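Local coordinates for protein AbyA5 (Verrucosispora maris, PDB 4YWF) that catalyses acetate elimination in spirotetronate biosynthesis as an esterase-like lyase of the alpha/beta-hydrolase superfamily, at residues G149-I154 and R258-T263; A241-F246 and P312-T317; D262-L267 and T274-V279. The protein carries 4 engineered substitutions. All blocks are in the same frame, centred on the assembly; numbering follows the deposited sequence.

Contact 1 (G149-I154 and R258-T263); sequences GGIVSI and RVTVDT
Two torsions bring Ile-151 and Thr-263 together. In Ile-151, CG1 sits between the backbone N and the carbonyl carbon (chi1 49°), and from there the chain runs out toward helix 258-268. In Thr-263, OG1 lies opposite the carbonyl carbon (chi1 -58°), which turns it back along its own helix and presents CG2 to the loop. The terminal CD1 of Ile-151 comes within 3.8 Å of Thr-263 CG2 and within 4.1 Å of the methyl CG2 of Thr-260, one turn earlier. The same threonine methyl, CG2 of Thr-263, lies 3.4 Å from the carbonyl O of Ile-151. The Val-152 and Thr-263 side chains cross at about a right angle, with Val-152 CG1 4.1 Å from Thr-263 CG2. Threonine suits this place because its two branches do different jobs: OG1 gives a 2.9 Å hydrogen bond to Val-259 O, while the methyl faces the loop. Val-259 O therefore takes two donors, N and OG1 of Thr-263, from opposite faces of its carbonyl plane. A serine here would keep the hydroxyl but lose CG2, and would probably leave a gap beside Ile-151 CD1 and Val-152 CG1. Phe-90 also touches Thr-263, and Arg-87 binds Val-152 O. With no hydrogen bond across it, the contact is held by methyl packing, the threonine hydroxyl being satisfied within its own helix.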
ATOM      1  N   GLY A 149       0.610   0.816  -0.274  1.00 25.80           N
ATOM      2  CA  GLY A 149      -0.139  -0.411  -0.317  1.00 29.80           C
ATOM      3  C   GLY A 149      -1.027  -0.573   0.933  1.00 28.86           C
ATOM      4  O   GLY A 149      -1.265   0.370   1.681  1.00 29.20           O
ATOM      5  N   GLY A 150      -1.553  -1.785   1.074  1.00 27.25           N
ATOM      6  CA  GLY A 150      -2.362  -2.197   2.174  1.00 26.01           C
ATOM      7  C   GLY A 150      -1.564  -2.718   3.345  1.00 28.65           C
ATOM      8  O   GLY A 150      -0.395  -2.355   3.543  1.00 27.65           O
ATOM      9  N   ILE A 151      -2.229  -3.499   4.175  1.00 26.81           N
ATOM     10  CA  ILE A 151      -1.752  -3.733   5.536  1.00 26.64           C
ATOM     11  C   ILE A 151      -0.610  -4.779   5.584  1.00 26.16           C
ATOM     12  O   ILE A 151      -0.030  -4.993   6.690  1.00 25.32           O
ATOM     13  CB  ILE A 151      -2.905  -4.132   6.487  1.00 25.87           C
ATOM     14  CG1 ILE A 151      -3.727  -5.257   5.841  1.00 28.41           C
ATOM     15  CG2 ILE A 151      -3.790  -2.926   6.857  1.00 27.28           C
ATOM     16  CD1 ILE A 151      -4.475  -6.159   6.788  1.00 33.22           C
ATOM     17  N   VAL A 152      -0.347  -5.477   4.476  1.00 24.40           N
ATOM     18  CA  VAL A 152       0.786  -6.401   4.420  1.00 27.50           C
ATOM     19  C   VAL A 152       1.892  -5.953   3.442  1.00 28.27           C
ATOM     20  O   VAL A 152       2.940  -6.579   3.387  1.00 30.50           O
ATOM     21  CB  VAL A 152       0.389  -7.892   4.172  1.00 26.26           C
ATOM     22  CG1 VAL A 152      -0.432  -8.440   5.347  1.00 24.65           C
ATOM     23  CG2 VAL A 152      -0.325  -8.088   2.838  1.00 29.74           C
ATOM     24  N   SER A 153       1.669  -4.863   2.711  1.00 27.31           N
ATOM     25  CA  SER A 153       2.566  -4.388   1.614  1.00 27.96           C
ATOM     26  C   SER A 153       3.618  -3.392   2.126  1.00 25.23           C
ATOM     27  O   SER A 153       3.286  -2.275   2.488  1.00 24.48           O
ATOM     28  CB  SER A 153       1.763  -3.702   0.505  1.00 31.04           C
ATOM     29  OG  SER A 153       0.856  -4.615  -0.142  1.00 39.67           O
ATOM     30  N   ILE A 154       4.878  -3.796   2.130  1.00 25.69           N
ATOM     31  CA  ILE A 154       5.977  -2.883   2.415  1.00 23.11           C
ATOM     32  C   ILE A 154       6.398  -2.124   1.171  1.00 22.75           C
ATOM     33  O   ILE A 154       6.116  -2.528   0.073  1.00 23.74           O
ATOM     34  CB  ILE A 154       7.214  -3.586   3.037  1.00 23.44           C
ATOM     35  CG1 ILE A 154       7.832  -4.570   2.037  1.00 25.17           C
ATOM     36  CG2 ILE A 154       6.854  -4.136   4.399  1.00 24.29           C
ATOM     37  CD1 ILE A 154       9.253  -4.978   2.408  1.00 26.86           C
ATOM     38  N   ARG A 258      -7.927 -15.150   9.027  1.00 35.60           N
ATOM     39  CA  ARG A 258      -7.276 -14.873  10.314  1.00 35.99           C
ATOM     40  C   ARG A 258      -6.056 -13.959  10.093  1.00 33.65           C
ATOM     41  O   ARG A 258      -5.781 -13.061  10.899  1.00 34.84           O
ATOM     42  CB  ARG A 258      -6.871 -16.208  10.981  1.00 35.29           C
ATOM     43  N   VAL A 259      -5.348 -14.185   8.986  1.00 31.21           N
ATOM     44  CA  VAL A 259      -4.157 -13.371   8.695  1.00 34.01           C
ATOM     45  C   VAL A 259      -4.542 -11.884   8.601  1.00 32.26           C
ATOM     46  O   VAL A 259      -3.878 -11.053   9.189  1.00 32.31           O
ATOM     47  CB  VAL A 259      -3.407 -13.824   7.441  1.00 31.74           C
ATOM     48  CG1 VAL A 259      -2.198 -12.943   7.211  1.00 34.96           C
ATOM     49  CG2 VAL A 259      -2.909 -15.262   7.591  1.00 37.31           C
ATOM     50  N   THR A 260      -5.664 -11.564   7.941  1.00 30.58           N
ATOM     51  CA  THR A 260      -6.127 -10.180   7.884  1.00 29.79           C
ATOM     52  C   THR A 260      -6.456  -9.598   9.239  1.00 29.80           C
ATOM     53  O   THR A 260      -6.086  -8.471   9.542  1.00 28.93           O
ATOM     54  CB  THR A 260      -7.350 -10.041   6.952  1.00 31.68           C
ATOM     55  OG1 THR A 260      -6.958 -10.419   5.638  1.00 35.79           O
ATOM     56  CG2 THR A 260      -7.817  -8.608   6.904  1.00 34.83           C
ATOM     57  N   VAL A 261      -7.166 -10.365  10.064  1.00 31.97           N
ATOM     58  CA  VAL A 261      -7.577  -9.926  11.415  1.00 33.28           C
ATOM     59  C   VAL A 261      -6.390  -9.653  12.358  1.00 31.59           C
ATOM     60  O   VAL A 261      -6.388  -8.667  13.135  1.00 29.95           O
ATOM     61  CB  VAL A 261      -8.477 -10.986  12.111  1.00 36.75           C
ATOM     62  CG1 VAL A 261      -8.876 -10.548  13.537  1.00 35.99           C
ATOM     63  CG2 VAL A 261      -9.716 -11.324  11.271  1.00 38.39           C
ATOM     64  N   ASP A 262      -5.435 -10.586  12.328  1.00 32.54           N
ATOM     65  CA  ASP A 262      -4.261 -10.564  13.237  1.00 30.72           C
ATOM     66  C   ASP A 262      -3.363  -9.424  12.867  1.00 28.27           C
ATOM     67  O   ASP A 262      -2.892  -8.681  13.732  1.00 30.60           O
ATOM     68  CB  ASP A 262      -3.469 -11.846  13.102  1.00 32.89           C
ATOM     69  CG  ASP A 262      -3.977 -12.972  14.001  1.00 39.05           C
ATOM     70  OD1 ASP A 262      -4.577 -12.708  15.071  1.00 46.35           O
ATOM     71  OD2 ASP A 262      -3.747 -14.138  13.633  1.00 41.82           O
ATOM     72  N   THR A 263      -3.127  -9.277  11.560  1.00 27.25           N
ATOM     73  CA  THR A 263      -2.399  -8.075  11.087  1.00 29.86           C
ATOM     74  C   THR A 263      -3.047  -6.789  11.511  1.00 26.82           C
ATOM     75  O   THR A 263      -2.392  -5.867  12.022  1.00 24.58           O
ATOM     76  CB  THR A 263      -2.278  -8.099   9.556  1.00 28.88           C
ATOM     77  OG1 THR A 263      -1.613  -9.281   9.207  1.00 22.80           O
ATOM     78  CG2 THR A 263      -1.502  -6.933   9.028  1.00 32.57           C
TER

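Contact 2 (A241-F246 and P312-T317). Engineered in segment 312-317: Met-314 (natural residue Leu).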
ATOM      1  N   ALA A 241     -10.224  -1.000  -1.666  1.00 23.57           N
ATOM      2  CA  ALA A 241     -10.206  -0.195  -0.464  1.00 23.59           C
ATOM      3  C   ALA A 241     -11.420  -0.540   0.335  1.00 23.36           C
ATOM      4  O   ALA A 241     -12.525  -0.650  -0.228  1.00 23.33           O
ATOM      5  CB  ALA A 241     -10.179   1.329  -0.773  1.00 23.30           C
ATOM      6  N   PRO A 242     -11.267  -0.697   1.669  1.00 22.50           N
ATOM      7  CA  PRO A 242     -12.526  -0.847   2.456  1.00 21.92           C
ATOM      8  C   PRO A 242     -13.281   0.502   2.633  1.00 22.98           C
ATOM      9  O   PRO A 242     -12.676   1.579   2.527  1.00 23.84           O
ATOM     10  CB  PRO A 242     -12.010  -1.377   3.824  1.00 22.54           C
ATOM     11  CG  PRO A 242     -10.620  -0.801   3.916  1.00 21.99           C
ATOM     12  CD  PRO A 242     -10.073  -0.800   2.499  1.00 20.69           C
ATOM     13  N   VAL A 243     -14.587   0.493   2.910  1.00 23.52           N
ATOM     14  CA  VAL A 243     -15.356   1.758   2.943  1.00 23.59           C
ATOM     15  C   VAL A 243     -16.273   1.907   4.185  1.00 24.38           C
ATOM     16  O   VAL A 243     -16.030   2.773   5.021  1.00 27.16           O
ATOM     17  CB  VAL A 243     -16.204   1.919   1.702  1.00 23.27           C
ATOM     18  CG1 VAL A 243     -16.935   3.244   1.780  1.00 22.81           C
ATOM     19  CG2 VAL A 243     -15.328   1.786   0.443  1.00 25.68           C
ATOM     20  N   ALA A 244     -17.272   1.040   4.318  1.00 24.27           N
ATOM     21  CA  ALA A 244     -18.194   1.137   5.448  1.00 28.17           C
ATOM     22  C   ALA A 244     -18.545  -0.183   6.045  1.00 27.43           C
ATOM     23  O   ALA A 244     -18.414  -0.398   7.282  1.00 28.93           O
ATOM     24  CB  ALA A 244     -19.496   1.867   4.997  1.00 27.03           C
ATOM     25  N   ALA A 245     -19.134  -1.013   5.190  1.00 28.14           N
ATOM     26  CA  ALA A 245     -19.471  -2.371   5.537  1.00 29.60           C
ATOM     27  C   ALA A 245     -18.326  -3.208   6.149  1.00 30.96           C
ATOM     28  O   ALA A 245     -18.571  -4.026   7.049  1.00 28.86           O
ATOM     29  CB  ALA A 245     -20.032  -3.117   4.356  1.00 29.98           C
ATOM     30  N   PHE A 246     -17.097  -3.040   5.651  1.00 29.44           N
ATOM     31  CA  PHE A 246     -15.976  -3.715   6.282  1.00 29.68           C
ATOM     32  C   PHE A 246     -15.933  -3.436   7.829  1.00 28.19           C
ATOM     33  O   PHE A 246     -15.602  -4.297   8.617  1.00 29.47           O
ATOM     34  CB  PHE A 246     -14.657  -3.304   5.617  1.00 26.50           C
ATOM     35  CG  PHE A 246     -13.473  -3.990   6.195  1.00 24.74           C
ATOM     36  CD1 PHE A 246     -13.175  -5.270   5.857  1.00 28.59           C
ATOM     37  CD2 PHE A 246     -12.710  -3.360   7.165  1.00 28.15           C
ATOM     38  CE1 PHE A 246     -12.107  -5.944   6.456  1.00 28.09           C
ATOM     39  CE2 PHE A 246     -11.637  -4.006   7.774  1.00 29.01           C
ATOM     40  CZ  PHE A 246     -11.325  -5.296   7.404  1.00 29.37           C
ATOM     41  N   PRO A 312     -17.557  -1.226  -2.539  1.00 22.71           N
ATOM     42  CA  PRO A 312     -17.574  -0.511  -3.826  1.00 23.13           C
ATOM     43  C   PRO A 312     -18.954  -0.013  -4.361  1.00 25.90           C
ATOM     44  O   PRO A 312     -18.980   0.992  -5.042  1.00 25.83           O
ATOM     45  CB  PRO A 312     -16.967  -1.478  -4.800  1.00 25.35           C
ATOM     46  CG  PRO A 312     -16.764  -2.779  -4.114  1.00 27.08           C
ATOM     47  CD  PRO A 312     -17.045  -2.602  -2.634  1.00 27.38           C
ATOM     48  N   ALA A 313     -20.042  -0.750  -4.061  1.00 25.58           N
ATOM     49  CA  ALA A 313     -21.439  -0.367  -4.340  1.00 27.47           C
ATOM     50  C   ALA A 313     -21.740   0.988  -3.739  1.00 25.94           C
ATOM     51  O   ALA A 313     -22.358   1.819  -4.366  1.00 26.05           O
ATOM     52  CB  ALA A 313     -22.441  -1.416  -3.758  1.00 27.62           C
HETATM   53  N   MSE A 314     -21.261   1.186  -2.511  1.00 28.48           N
HETATM   54  CA  MSE A 314     -21.431   2.425  -1.797  1.00 27.30           C
HETATM   55  C   MSE A 314     -20.669   3.540  -2.473  1.00 27.93           C
HETATM   56  O   MSE A 314     -21.175   4.688  -2.579  1.00 27.09           O
HETATM   57  CB  MSE A 314     -21.121   2.251  -0.331  1.00 30.97           C
HETATM   58  CG  MSE A 314     -21.546   3.536   0.345  1.00 38.36           C
HETATM   59 SE   MSE A 314     -21.004   3.584   2.238  1.00 49.23          SE
HETATM   60  CE  MSE A 314     -21.420   5.455   2.707  1.00 50.70           C
ATOM     61  N   LEU A 315     -19.470   3.262  -2.960  1.00 23.31           N
ATOM     62  CA  LEU A 315     -18.725   4.304  -3.649  1.00 22.64           C
ATOM     63  C   LEU A 315     -19.385   4.689  -4.959  1.00 23.46           C
ATOM     64  O   LEU A 315     -19.432   5.888  -5.284  1.00 20.21           O
ATOM     65  CB  LEU A 315     -17.287   3.907  -3.930  1.00 24.65           C
ATOM     66  CG  LEU A 315     -16.450   3.777  -2.662  1.00 26.37           C
ATOM     67  CD1 LEU A 315     -15.059   3.316  -3.025  1.00 28.09           C
ATOM     68  CD2 LEU A 315     -16.434   5.094  -1.920  1.00 27.48           C
ATOM     69  N   ARG A 316     -19.901   3.681  -5.669  1.00 21.46           N
ATOM     70  CA  ARG A 316     -20.643   3.903  -6.892  1.00 25.51           C
ATOM     71  C   ARG A 316     -21.890   4.672  -6.645  1.00 26.88           C
ATOM     72  O   ARG A 316     -22.390   5.339  -7.576  1.00 31.18           O
ATOM     73  CB  ARG A 316     -21.100   2.617  -7.518  1.00 26.36           C
ATOM     74  CG  ARG A 316     -20.002   1.825  -8.192  1.00 29.24           C
ATOM     75  CD  ARG A 316     -20.627   0.623  -8.869  1.00 35.68           C
ATOM     76  NE  ARG A 316     -19.706  -0.425  -8.658  1.00 40.41           N
ATOM     77  CZ  ARG A 316     -19.875  -1.531  -7.976  1.00 34.06           C
ATOM     78  NH1 ARG A 316     -21.016  -1.949  -7.491  1.00 34.15           N
ATOM     79  NH2 ARG A 316     -18.809  -2.251  -7.859  1.00 35.74           N
ATOM     80  N   THR A 317     -22.435   4.594  -5.438  1.00 26.90           N
ATOM     81  CA  THR A 317     -23.634   5.364  -5.169  1.00 26.94           C
ATOM     82  C   THR A 317     -23.383   6.846  -4.869  1.00 28.31           C
ATOM     83  O   THR A 317     -24.236   7.740  -5.261  1.00 28.28           O
ATOM     84  CB  THR A 317     -24.470   4.695  -4.071  1.00 24.82           C
ATOM     85  OG1 THR A 317     -24.626   3.317  -4.381  1.00 24.31           O
ATOM     86  CG2 THR A 317     -25.801   5.292  -4.009  1.00 25.06           C
TER
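Met-314 and Leu-315 of helix 310-318 carry this contact, meeting Val-243 and Ala-244 of the loop that follows strand 233-239. The segment opens with Pro-312, whose ring packs on Tyr-298 and whose CA lies 7.5 Å from that of Val-243. Just before it stands Asp-311, whose carboxylate accepts hydrogen bonds from the backbone N atoms of Val-243, Ala-244 and Phe-246 and so fixes the loop beside the helix. Met-314, an engineered selenomethionine in place of the natural leucine, is extended throughout, with CG anti to the backbone N (chi1 -171°). This stretched chain carries SE to 3.6 Å from Ala-244 CB and 4.1 Å from Val-243 CG1; the small alanine side chain puts only a single methyl in its way. Pro-286 and Leu-289 touch the same side chain. Leu-315 comes next, and its branched end spans the fork of Val-243. CG2 of the valine sits against that end, 3.8 Å from Leu-315 CD1, with CG of the leucine almost as near. Val-243 CG1, anti to its backbone N (chi1 -179°), lies between the selenium and Leu-315 CD2, the latter 4.2 Å away. Both methyls of this beta-branched residue are thus put to use. Beyond Leu-315 the helix turns away from the loop. Between the two segments the chemistry is wholly apolar: methyl groups and a selenium atom fill the interface and no hydrogen bond crosses it, which makes the hold depend on how the side-chain shapes fit.

Contact 3 (D262-L267 and T274-V279)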
ATOM      1  N   ASP A 262      -5.435 -10.586  12.328  1.00 32.54           N
ATOM      2  CA  ASP A 262      -4.261 -10.564  13.237  1.00 30.72           C
ATOM      3  C   ASP A 262      -3.363  -9.424  12.867  1.00 28.27           C
ATOM      4  O   ASP A 262      -2.892  -8.681  13.732  1.00 30.60           O
ATOM      5  CB  ASP A 262      -3.469 -11.846  13.102  1.00 32.89           C
ATOM      6  CG  ASP A 262      -3.977 -12.972  14.001  1.00 39.05           C
ATOM      7  OD1 ASP A 262      -4.577 -12.708  15.071  1.00 46.35           O
ATOM      8  OD2 ASP A 262      -3.747 -14.138  13.633  1.00 41.82           O
ATOM      9  N   THR A 263      -3.127  -9.277  11.560  1.00 27.25           N
ATOM     10  CA  THR A 263      -2.399  -8.075  11.087  1.00 29.86           C
ATOM     11  C   THR A 263      -3.047  -6.789  11.511  1.00 26.82           C
ATOM     12  O   THR A 263      -2.392  -5.867  12.022  1.00 24.58           O
ATOM     13  CB  THR A 263      -2.278  -8.099   9.556  1.00 28.88           C
ATOM     14  OG1 THR A 263      -1.613  -9.281   9.207  1.00 22.80           O
ATOM     15  CG2 THR A 263      -1.502  -6.933   9.028  1.00 32.57           C
ATOM     16  N   LEU A 264      -4.359  -6.692  11.304  1.00 30.47           N
ATOM     17  CA  LEU A 264      -5.048  -5.443  11.684  1.00 29.48           C
ATOM     18  C   LEU A 264      -4.898  -5.150  13.154  1.00 27.72           C
ATOM     19  O   LEU A 264      -4.706  -4.007  13.567  1.00 27.80           O
ATOM     20  CB  LEU A 264      -6.555  -5.512  11.374  1.00 32.66           C
ATOM     21  CG  LEU A 264      -7.142  -4.898  10.098  1.00 36.39           C
ATOM     22  CD1 LEU A 264      -8.666  -4.779  10.271  1.00 37.61           C
ATOM     23  CD2 LEU A 264      -6.574  -3.517   9.741  1.00 33.05           C
ATOM     24  N   ALA A 265      -5.061  -6.191  13.961  1.00 27.31           N
ATOM     25  CA  ALA A 265      -4.848  -6.070  15.379  1.00 29.27           C
ATOM     26  C   ALA A 265      -3.401  -5.627  15.675  1.00 28.01           C
ATOM     27  O   ALA A 265      -3.200  -4.743  16.491  1.00 31.70           O
ATOM     28  CB  ALA A 265      -5.184  -7.371  16.066  1.00 30.41           C
ATOM     29  N   ARG A 266      -2.399  -6.177  14.978  1.00 31.55           N
ATOM     30  CA  ARG A 266      -1.010  -5.716  15.239  1.00 32.07           C
ATOM     31  C   ARG A 266      -0.885  -4.254  14.857  1.00 31.01           C
ATOM     32  O   ARG A 266      -0.500  -3.404  15.659  1.00 27.25           O
ATOM     33  CB  ARG A 266       0.048  -6.511  14.454  1.00 38.89           C
ATOM     34  CG  ARG A 266       1.452  -5.872  14.557  1.00 43.51           C
ATOM     35  CD  ARG A 266       1.992  -5.800  16.008  1.00 49.05           C
ATOM     36  NE  ARG A 266       2.074  -7.157  16.608  1.00 47.02           N
ATOM     37  CZ  ARG A 266       3.187  -7.878  16.834  1.00 43.68           C
ATOM     38  NH1 ARG A 266       4.416  -7.412  16.565  1.00 42.13           N
ATOM     39  NH2 ARG A 266       3.047  -9.101  17.345  1.00 41.03           N
ATOM     40  N   LEU A 267      -1.251  -3.920  13.622  1.00 31.38           N
ATOM     41  CA  LEU A 267      -1.086  -2.510  13.226  1.00 29.80           C
ATOM     42  C   LEU A 267      -1.801  -1.507  14.108  1.00 28.30           C
ATOM     43  O   LEU A 267      -1.267  -0.444  14.384  1.00 28.11           O
ATOM     44  CB  LEU A 267      -1.462  -2.260  11.747  1.00 28.89           C
ATOM     45  CG  LEU A 267      -0.949  -3.206  10.691  1.00 31.94           C
ATOM     46  CD1 LEU A 267      -1.507  -2.760   9.380  1.00 31.74           C
ATOM     47  CD2 LEU A 267       0.583  -3.338  10.615  1.00 35.71           C
ATOM     48  N   THR A 274     -10.887  -7.548  19.985  1.00 33.51           N
ATOM     49  CA  THR A 274     -11.241  -6.146  20.108  1.00 36.08           C
ATOM     50  C   THR A 274     -11.071  -5.329  18.781  1.00 31.78           C
ATOM     51  O   THR A 274     -11.550  -4.213  18.714  1.00 36.05           O
ATOM     52  CB  THR A 274     -10.428  -5.474  21.238  1.00 37.81           C
ATOM     53  OG1 THR A 274      -9.030  -5.595  20.964  1.00 38.15           O
ATOM     54  CG2 THR A 274     -10.730  -6.125  22.607  1.00 41.47           C
ATOM     55  N   VAL A 275     -10.415  -5.867  17.759  1.00 28.65           N
ATOM     56  CA  VAL A 275      -9.995  -4.998  16.648  1.00 28.86           C
ATOM     57  C   VAL A 275     -11.179  -4.415  15.868  1.00 27.72           C
ATOM     58  O   VAL A 275     -11.252  -3.222  15.674  1.00 31.28           O
ATOM     59  CB  VAL A 275      -8.935  -5.648  15.716  1.00 29.70           C
ATOM     60  CG1 VAL A 275      -9.443  -6.902  15.057  1.00 28.75           C
ATOM     61  CG2 VAL A 275      -8.437  -4.622  14.671  1.00 29.89           C
ATOM     62  N   PHE A 276     -12.157  -5.222  15.518  1.00 30.99           N
ATOM     63  CA  PHE A 276     -13.333  -4.717  14.794  1.00 30.64           C
ATOM     64  C   PHE A 276     -14.165  -3.701  15.552  1.00 35.65           C
ATOM     65  O   PHE A 276     -14.598  -2.711  14.965  1.00 31.94           O
ATOM     66  CB  PHE A 276     -14.165  -5.859  14.312  1.00 32.05           C
ATOM     67  CG  PHE A 276     -13.518  -6.599  13.198  1.00 33.19           C
ATOM     68  CD1 PHE A 276     -13.148  -5.915  12.012  1.00 38.39           C
ATOM     69  CD2 PHE A 276     -13.266  -7.932  13.286  1.00 30.71           C
ATOM     70  CE1 PHE A 276     -12.523  -6.574  10.974  1.00 34.50           C
ATOM     71  CE2 PHE A 276     -12.669  -8.593  12.260  1.00 30.41           C
ATOM     72  CZ  PHE A 276     -12.289  -7.926  11.104  1.00 34.89           C
ATOM     73  N   ASP A 277     -14.304  -3.895  16.870  1.00 34.25           N
ATOM     74  CA  ASP A 277     -14.933  -2.923  17.708  1.00 33.18           C
ATOM     75  C   ASP A 277     -14.113  -1.697  17.662  1.00 34.83           C
ATOM     76  O   ASP A 277     -14.634  -0.558  17.595  1.00 35.87           O
ATOM     77  CB  ASP A 277     -15.014  -3.369  19.178  1.00 34.58           C
ATOM     78  CG  ASP A 277     -16.172  -4.259  19.452  1.00 37.41           C
ATOM     79  OD1 ASP A 277     -17.086  -4.411  18.578  1.00 41.77           O
ATOM     80  OD2 ASP A 277     -16.163  -4.827  20.552  1.00 44.58           O
ATOM     81  N   HIS A 278     -12.804  -1.907  17.682  1.00 34.36           N
ATOM     82  CA  HIS A 278     -11.902  -0.776  17.663  1.00 34.69           C
ATOM     83  C   HIS A 278     -12.097   0.117  16.406  1.00 30.07           C
ATOM     84  O   HIS A 278     -11.977   1.327  16.499  1.00 29.24           O
ATOM     85  CB  HIS A 278     -10.447  -1.250  17.840  1.00 35.68           C
ATOM     86  CG  HIS A 278      -9.464  -0.129  17.962  1.00 36.00           C
ATOM     87  ND1 HIS A 278      -9.440   0.734  19.031  1.00 37.06           N
ATOM     88  CD2 HIS A 278      -8.481   0.283  17.133  1.00 37.92           C
ATOM     89  CE1 HIS A 278      -8.494   1.633  18.861  1.00 35.42           C
ATOM     90  NE2 HIS A 278      -7.891   1.378  17.715  1.00 36.89           N
ATOM     91  N   VAL A 279     -12.406  -0.475  15.266  1.00 28.69           N
ATOM     92  CA  VAL A 279     -12.417   0.296  13.990  1.00 30.23           C
ATOM     93  C   VAL A 279     -13.863   0.596  13.564  1.00 33.38           C
ATOM     94  O   VAL A 279     -14.101   1.101  12.455  1.00 32.33           O
ATOM     95  CB  VAL A 279     -11.667  -0.439  12.859  1.00 29.40           C
ATOM     96  CG1 VAL A 279     -10.203  -0.621  13.238  1.00 29.85           C
ATOM     97  CG2 VAL A 279     -12.275  -1.818  12.553  1.00 29.29           C
TER
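Val-275 packs against Leu-264 and Ala-265, and apolar contact is the chief interaction here. The backbones come close, with CA atoms of Ala-265 and Val-275 only 5.4 Å apart, which the small side chain of alanine allows: its CB rests 4.1 Å from CB of Val-275. In the valine, CG1 stands between the backbone N and the carbonyl carbon (chi1 61°), which leaves CG2 anti to the backbone N and facing the other helix. CG2 rests against the main chain of helix 258-268, 3.8 Å from Ala-265 N, and is 3.9 Å from the CB of Leu-264. A beta-branched residue fits well, since its CG2 methyl, held close to its own backbone, lets the two main chains come near.

The one aromatic contact is looser. CD1 of Leu-264 meets CE1 of Phe-276 at 4.3 Å, approaching the ring obliquely. Val-275 and Phe-276 also reach back to Val-261, one turn before Ala-265.

Hydrogen bonds act within each partner and none joins the two. In the longer helix, Arg-266 N donates to Asp-262 O; in the short one, His-278 N reaches Thr-274 O at 2.8 Å. Before that turn, the OG1 atoms of Thr-274 and Thr-271 are hydrogen-bonded to each other.

The arrangement is a single helical turn packed back on helix 258-268. It belongs to the helical insertion between strands 233-239 and 296-301, the place where alpha/beta hydrolases commonly carry their lid or cap.

In the fold
The chain's eight-stranded sheet has the strand order 1-2-4-3-5-6-7-8 of the alpha/beta-hydrolase fold, and the three contacts join loops and helices that connect its strands. Contacts 1 and 3 share helix 258-268, with Asp-262 and Thr-263 in both; their centres are 10 Å apart, and Ile-151 packs on Leu-267. The centre of contact 2 is about 19 Å from either. Along the chain the segments of contacts 1 and 2 alternate, while both segments of contact 3 fall between those of contact 2. Phe-246, from contact 2, packs on Leu-264 and Phe-276. The insertion thus touches the loop after strand 143-148 and, by its own first residues 241-246, helix 310-318, consistent with a cap.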